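Local coordinates for protein isomaltodextranase (Arthrobacter globiformis, PDB 5AWO) that hydrolyses alpha-1,6-glucosidic linkages in polysaccharides, releasing successive isomaltose units from the non-reducing ends of the chains, at residues A[318-332]-A[345-359]. Numbering follows the deposited sequence. Where two conformers were deposited one is given.
Sequences MRASTFASDEERKTM and IADTYQQIGNNAWVY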
# COMPACT_ATOMS: atom_id res chain seq x y z
N MET A 318 -12.09 6.85 -5.38
CA MET A 318 -13.47 6.81 -4.91
C MET A 318 -14.30 7.85 -5.66
O MET A 318 -13.99 9.04 -5.65
CB MET A 318 -13.54 7.05 -3.40
CG MET A 318 -12.90 5.93 -2.63
SD MET A 318 -13.07 6.08 -0.85
CE MET A 318 -11.86 7.35 -0.52
N ARG A 319 -15.37 7.36 -6.30
CA ARG A 319 -16.26 8.20 -7.11
C ARG A 319 -17.67 8.07 -6.47
O ARG A 319 -18.51 7.24 -6.87
CB ARG A 319 -16.23 7.80 -8.57
CG ARG A 319 -14.84 7.86 -9.22
CD ARG A 319 -14.91 7.79 -10.75
NE ARG A 319 -15.56 8.99 -11.22
CZ ARG A 319 -16.24 9.14 -12.35
NH1 ARG A 319 -16.26 8.20 -13.30
NH2 ARG A 319 -16.87 10.28 -12.55
N ALA A 320 -17.87 8.78 -5.38
CA ALA A 320 -19.06 8.51 -4.53
C ALA A 320 -20.36 8.63 -5.29
O ALA A 320 -21.29 7.82 -5.11
CB ALA A 320 -19.08 9.42 -3.32
N SER A 321 -20.47 9.64 -6.13
CA SER A 321 -21.70 9.94 -6.89
C SER A 321 -22.02 8.90 -7.94
O SER A 321 -23.12 8.88 -8.50
CB SER A 321 -21.59 11.28 -7.60
OG SER A 321 -20.79 11.17 -8.76
N THR A 322 -21.07 8.03 -8.26
CA THR A 322 -21.31 6.99 -9.26
C THR A 322 -22.02 5.75 -8.73
O THR A 322 -22.37 4.87 -9.52
CB THR A 322 -20.01 6.53 -9.97
OG1 THR A 322 -19.16 5.81 -9.06
CG2 THR A 322 -19.27 7.72 -10.55
N PHE A 323 -22.15 5.64 -7.42
CA PHE A 323 -22.83 4.52 -6.79
C PHE A 323 -24.33 4.78 -6.71
O PHE A 323 -24.79 5.91 -6.84
CB PHE A 323 -22.22 4.21 -5.42
CG PHE A 323 -20.82 3.60 -5.55
CD1 PHE A 323 -19.69 4.41 -5.70
CD2 PHE A 323 -20.66 2.24 -5.58
CE1 PHE A 323 -18.44 3.82 -5.89
CE2 PHE A 323 -19.42 1.67 -5.75
CZ PHE A 323 -18.30 2.45 -5.90
N ALA A 324 -25.08 3.71 -6.43
CA ALA A 324 -26.54 3.71 -6.55
C ALA A 324 -27.22 4.03 -5.24
O ALA A 324 -28.41 4.33 -5.23
CB ALA A 324 -26.99 2.36 -7.06
N SER A 325 -26.51 3.94 -4.12
CA SER A 325 -27.09 4.16 -2.82
C SER A 325 -26.04 4.58 -1.83
O SER A 325 -24.82 4.35 -2.03
CB SER A 325 -27.76 2.89 -2.32
OG SER A 325 -26.74 1.93 -2.00
N ASP A 326 -26.50 5.13 -0.71
CA ASP A 326 -25.63 5.47 0.39
C ASP A 326 -25.00 4.25 1.04
O ASP A 326 -23.86 4.35 1.47
CB ASP A 326 -26.36 6.28 1.45
CG ASP A 326 -26.78 7.65 0.97
OD1 ASP A 326 -26.26 8.17 -0.04
OD2 ASP A 326 -27.70 8.25 1.58
N GLU A 327 -25.70 3.12 1.07
CA GLU A 327 -25.06 1.91 1.57
C GLU A 327 -23.87 1.51 0.70
O GLU A 327 -22.84 1.09 1.23
CB GLU A 327 -26.04 0.74 1.74
CG GLU A 327 -27.10 0.95 2.83
CD GLU A 327 -26.57 1.20 4.24
OE1 GLU A 327 -25.47 0.72 4.65
OE2 GLU A 327 -27.26 1.93 5.00
N GLU A 328 -23.98 1.59 -0.61
CA GLU A 328 -22.84 1.30 -1.47
C GLU A 328 -21.68 2.29 -1.23
O GLU A 328 -20.52 1.90 -1.23
CB GLU A 328 -23.24 1.36 -2.94
CG GLU A 328 -24.12 0.19 -3.40
CD GLU A 328 -24.43 0.17 -4.89
OE1 GLU A 328 -24.06 1.15 -5.57
OE2 GLU A 328 -24.98 -0.86 -5.37
N ARG A 329 -22.00 3.57 -1.04
CA ARG A 329 -20.97 4.57 -0.79
C ARG A 329 -20.22 4.23 0.49
O ARG A 329 -18.98 4.30 0.53
CB ARG A 329 -21.56 5.97 -0.71
CG ARG A 329 -21.98 6.54 -2.04
CD ARG A 329 -22.68 7.90 -1.90
NE ARG A 329 -24.13 7.80 -2.04
CZ ARG A 329 -24.77 7.58 -3.18
NH1 ARG A 329 -26.10 7.49 -3.20
NH2 ARG A 329 -24.10 7.43 -4.32
N LYS A 330 -20.93 3.85 1.55
CA LYS A 330 -20.25 3.47 2.78
C LYS A 330 -19.37 2.23 2.56
O LYS A 330 -18.25 2.15 3.08
CB LYS A 330 -21.25 3.21 3.91
CG LYS A 330 -21.87 4.48 4.47
CD LYS A 330 -22.89 4.25 5.58
CE LYS A 330 -24.13 3.53 5.13
NZ LYS A 330 -25.09 3.48 6.27
N THR A 331 -19.85 1.28 1.78
CA THR A 331 -19.04 0.09 1.46
C THR A 331 -17.75 0.40 0.71
O THR A 331 -16.71 -0.15 1.04
CB THR A 331 -19.91 -0.94 0.73
OG1 THR A 331 -20.91 -1.42 1.66
CG2 THR A 331 -19.07 -2.10 0.19
N MET A 332 -17.84 1.27 -0.27
CA MET A 332 -16.66 1.78 -0.98
C MET A 332 -15.61 2.28 0.02
O MET A 332 -14.45 1.87 -0.00
CB MET A 332 -17.12 2.91 -1.93
CG MET A 332 -16.00 3.65 -2.63
SD MET A 332 -16.56 5.21 -3.31
CE MET A 332 -16.79 6.13 -1.82
N ILE A 345 -10.24 10.75 -3.12
CA ILE A 345 -11.51 11.28 -3.61
C ILE A 345 -11.34 11.73 -5.05
O ILE A 345 -10.39 12.47 -5.35
CB ILE A 345 -11.95 12.50 -2.80
CG1 ILE A 345 -12.13 12.16 -1.32
CG2 ILE A 345 -13.27 13.07 -3.31
CD1 ILE A 345 -12.28 13.37 -0.42
N ALA A 346 -12.24 11.30 -5.94
CA ALA A 346 -12.28 11.80 -7.32
C ALA A 346 -13.55 12.57 -7.65
O ALA A 346 -13.63 13.16 -8.72
CB ALA A 346 -12.05 10.70 -8.34
N ASP A 347 -14.55 12.59 -6.77
CA ASP A 347 -15.67 13.51 -6.99
C ASP A 347 -15.13 14.93 -7.14
O ASP A 347 -14.31 15.37 -6.33
CB ASP A 347 -16.63 13.49 -5.81
CG ASP A 347 -17.21 12.12 -5.57
OD1 ASP A 347 -16.52 11.26 -4.96
OD2 ASP A 347 -18.36 11.91 -6.02
N THR A 348 -15.61 15.62 -8.16
CA THR A 348 -15.35 17.05 -8.30
C THR A 348 -16.37 17.84 -7.48
O THR A 348 -17.33 17.28 -6.94
CB THR A 348 -15.53 17.52 -9.75
OG1 THR A 348 -16.90 17.37 -10.09
CG2 THR A 348 -14.68 16.72 -10.73
N TYR A 349 -16.19 19.16 -7.41
CA TYR A 349 -17.11 20.05 -6.69
C TYR A 349 -18.50 19.97 -7.31
O TYR A 349 -19.50 20.14 -6.59
CB TYR A 349 -16.58 21.50 -6.64
CG TYR A 349 -16.58 22.27 -7.94
CD1 TYR A 349 -17.67 23.06 -8.31
CD2 TYR A 349 -15.47 22.25 -8.78
CE1 TYR A 349 -17.66 23.76 -9.51
CE2 TYR A 349 -15.45 22.96 -9.96
CZ TYR A 349 -16.54 23.72 -10.31
OH TYR A 349 -16.51 24.42 -11.51
N GLN A 350 -18.61 19.67 -8.60
CA GLN A 350 -19.94 19.52 -9.22
C GLN A 350 -20.58 18.17 -8.93
O GLN A 350 -21.80 18.08 -8.87
CB GLN A 350 -19.89 19.68 -10.73
CG GLN A 350 -19.42 21.03 -11.20
CD GLN A 350 -17.99 21.01 -11.64
OE1 GLN A 350 -17.16 20.26 -11.10
NE2 GLN A 350 -17.67 21.82 -12.65
N GLN A 351 -19.76 17.14 -8.75
CA GLN A 351 -20.28 15.78 -8.58
C GLN A 351 -20.60 15.44 -7.15
O GLN A 351 -21.40 14.54 -6.91
CB GLN A 351 -19.24 14.77 -9.07
CG GLN A 351 -19.03 14.75 -10.56
CD GLN A 351 -17.73 14.06 -10.98
OE1 GLN A 351 -16.79 13.93 -10.18
NE2 GLN A 351 -17.67 13.61 -12.23
N ILE A 352 -19.96 16.11 -6.20
CA ILE A 352 -20.03 15.69 -4.80
C ILE A 352 -21.48 15.66 -4.27
O ILE A 352 -21.84 14.76 -3.50
CB ILE A 352 -19.09 16.50 -3.87
CG1 ILE A 352 -18.96 15.86 -2.48
CG2 ILE A 352 -19.56 17.95 -3.71
CD1 ILE A 352 -18.31 14.48 -2.47
N GLY A 353 -22.31 16.60 -4.71
CA GLY A 353 -23.71 16.60 -4.29
C GLY A 353 -23.82 16.61 -2.77
O GLY A 353 -23.17 17.43 -2.12
N ASN A 354 -24.63 15.71 -2.21
CA ASN A 354 -24.74 15.59 -0.75
C ASN A 354 -23.87 14.46 -0.22
O ASN A 354 -24.27 13.82 0.73
CB ASN A 354 -26.16 15.16 -0.22
CG ASN A 354 -27.34 15.85 -0.86
OD1 ASN A 354 -27.27 17.03 -1.23
ND2 ASN A 354 -28.49 15.12 -0.91
N ASN A 355 -22.73 14.15 -0.85
CA ASN A 355 -21.96 12.96 -0.45
C ASN A 355 -20.67 13.22 0.30
O ASN A 355 -19.93 12.28 0.56
CB ASN A 355 -21.69 12.09 -1.68
CG ASN A 355 -22.92 11.41 -2.16
OD1 ASN A 355 -23.71 10.94 -1.33
ND2 ASN A 355 -23.08 11.31 -3.45
N ALA A 356 -20.39 14.46 0.69
CA ALA A 356 -19.18 14.74 1.48
C ALA A 356 -19.05 13.87 2.72
O ALA A 356 -17.96 13.44 3.10
CB ALA A 356 -19.15 16.21 1.90
N TRP A 357 -20.19 13.59 3.35
CA TRP A 357 -20.21 12.78 4.55
C TRP A 357 -19.48 11.41 4.44
O TRP A 357 -18.96 10.89 5.41
CB TRP A 357 -21.67 12.56 5.01
CG TRP A 357 -22.47 11.79 3.98
CD1 TRP A 357 -23.20 12.31 2.95
CD2 TRP A 357 -22.56 10.38 3.87
NE1 TRP A 357 -23.73 11.30 2.20
CE2 TRP A 357 -23.35 10.10 2.73
CE3 TRP A 357 -22.04 9.31 4.60
CZ2 TRP A 357 -23.65 8.81 2.34
CZ3 TRP A 357 -22.32 8.02 4.20
CH2 TRP A 357 -23.14 7.78 3.06
N VAL A 358 -19.46 10.83 3.23
CA VAL A 358 -18.84 9.51 2.98
C VAL A 358 -17.38 9.52 3.45
O VAL A 358 -16.85 8.54 4.00
CB VAL A 358 -18.88 9.17 1.44
CG1 VAL A 358 -18.09 7.89 1.09
CG2 VAL A 358 -20.33 9.05 0.95
N TYR A 359 -16.76 10.66 3.22
CA TYR A 359 -15.32 10.81 3.35
C TYR A 359 -14.90 11.39 4.70
O TYR A 359 -13.71 11.38 5.04
CB TYR A 359 -14.84 11.72 2.24
CG TYR A 359 -15.11 11.19 0.86
CD1 TYR A 359 -14.68 9.90 0.50
CD2 TYR A 359 -15.78 11.93 -0.10
CE1 TYR A 359 -14.89 9.39 -0.77
CE2 TYR A 359 -15.99 11.43 -1.37
CZ TYR A 359 -15.55 10.16 -1.70
OH TYR A 359 -15.75 9.67 -2.98
O HOH W 1 -16.08 11.30 -9.76
O HOH W 2 -18.31 10.66 -8.41
O HOH W 3 -25.98 10.97 -0.22
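Asp347 receives the backbone of Ala320 and Ser321 in a fork that illustrates how the TIM barrel of a family 27 glycoside hydrolase ties together the connections that follow its strands 312-314 and 343-345. Ala320 N reaches OD1 of Asp347 at 2.9 Å and Ser321 N reaches its OD2 at 3.1 Å, each on a syn lone pair. Tyr359 OH adds a third bond, meeting OD1 nearly along the C-O axis, so the buried carboxylate is fixed in rotation. Closer to the strands, Ala346 N donates to Met318 O, beside the single beta bridge that pairs Met318 with Ile345; the catalytic aspartates lie elsewhere.

From helix 326-339, Arg329 reaches back to the same turn, here as a donor. Its CB packs on CG2 of Val358, 3.7 Å away, and its CD lies 3.3 Å from OD1 of Asn355. A bend at chi3 (-103°) then turns the guanidinium across Asn355, whose ND2 sits over one face. NE and NH1 grip Asp326 OD1 side-on, NE at 2.9 Å in a salt bridge, while NH2 donates to Ala320 O and Phe323 O. A leucine here would probably leave Asp326 without its countercharge and cost both carbonyls a donor, loosening the 3-10 turn at 320-322 against the helix. Beside this group, the edge of the Trp357 ring meets Lys330, CZ3 lying 3.6 Å from CG. Deeper in, Met332 crosses Val358 at about a right angle, bringing CE to 3.6 Å from CG1.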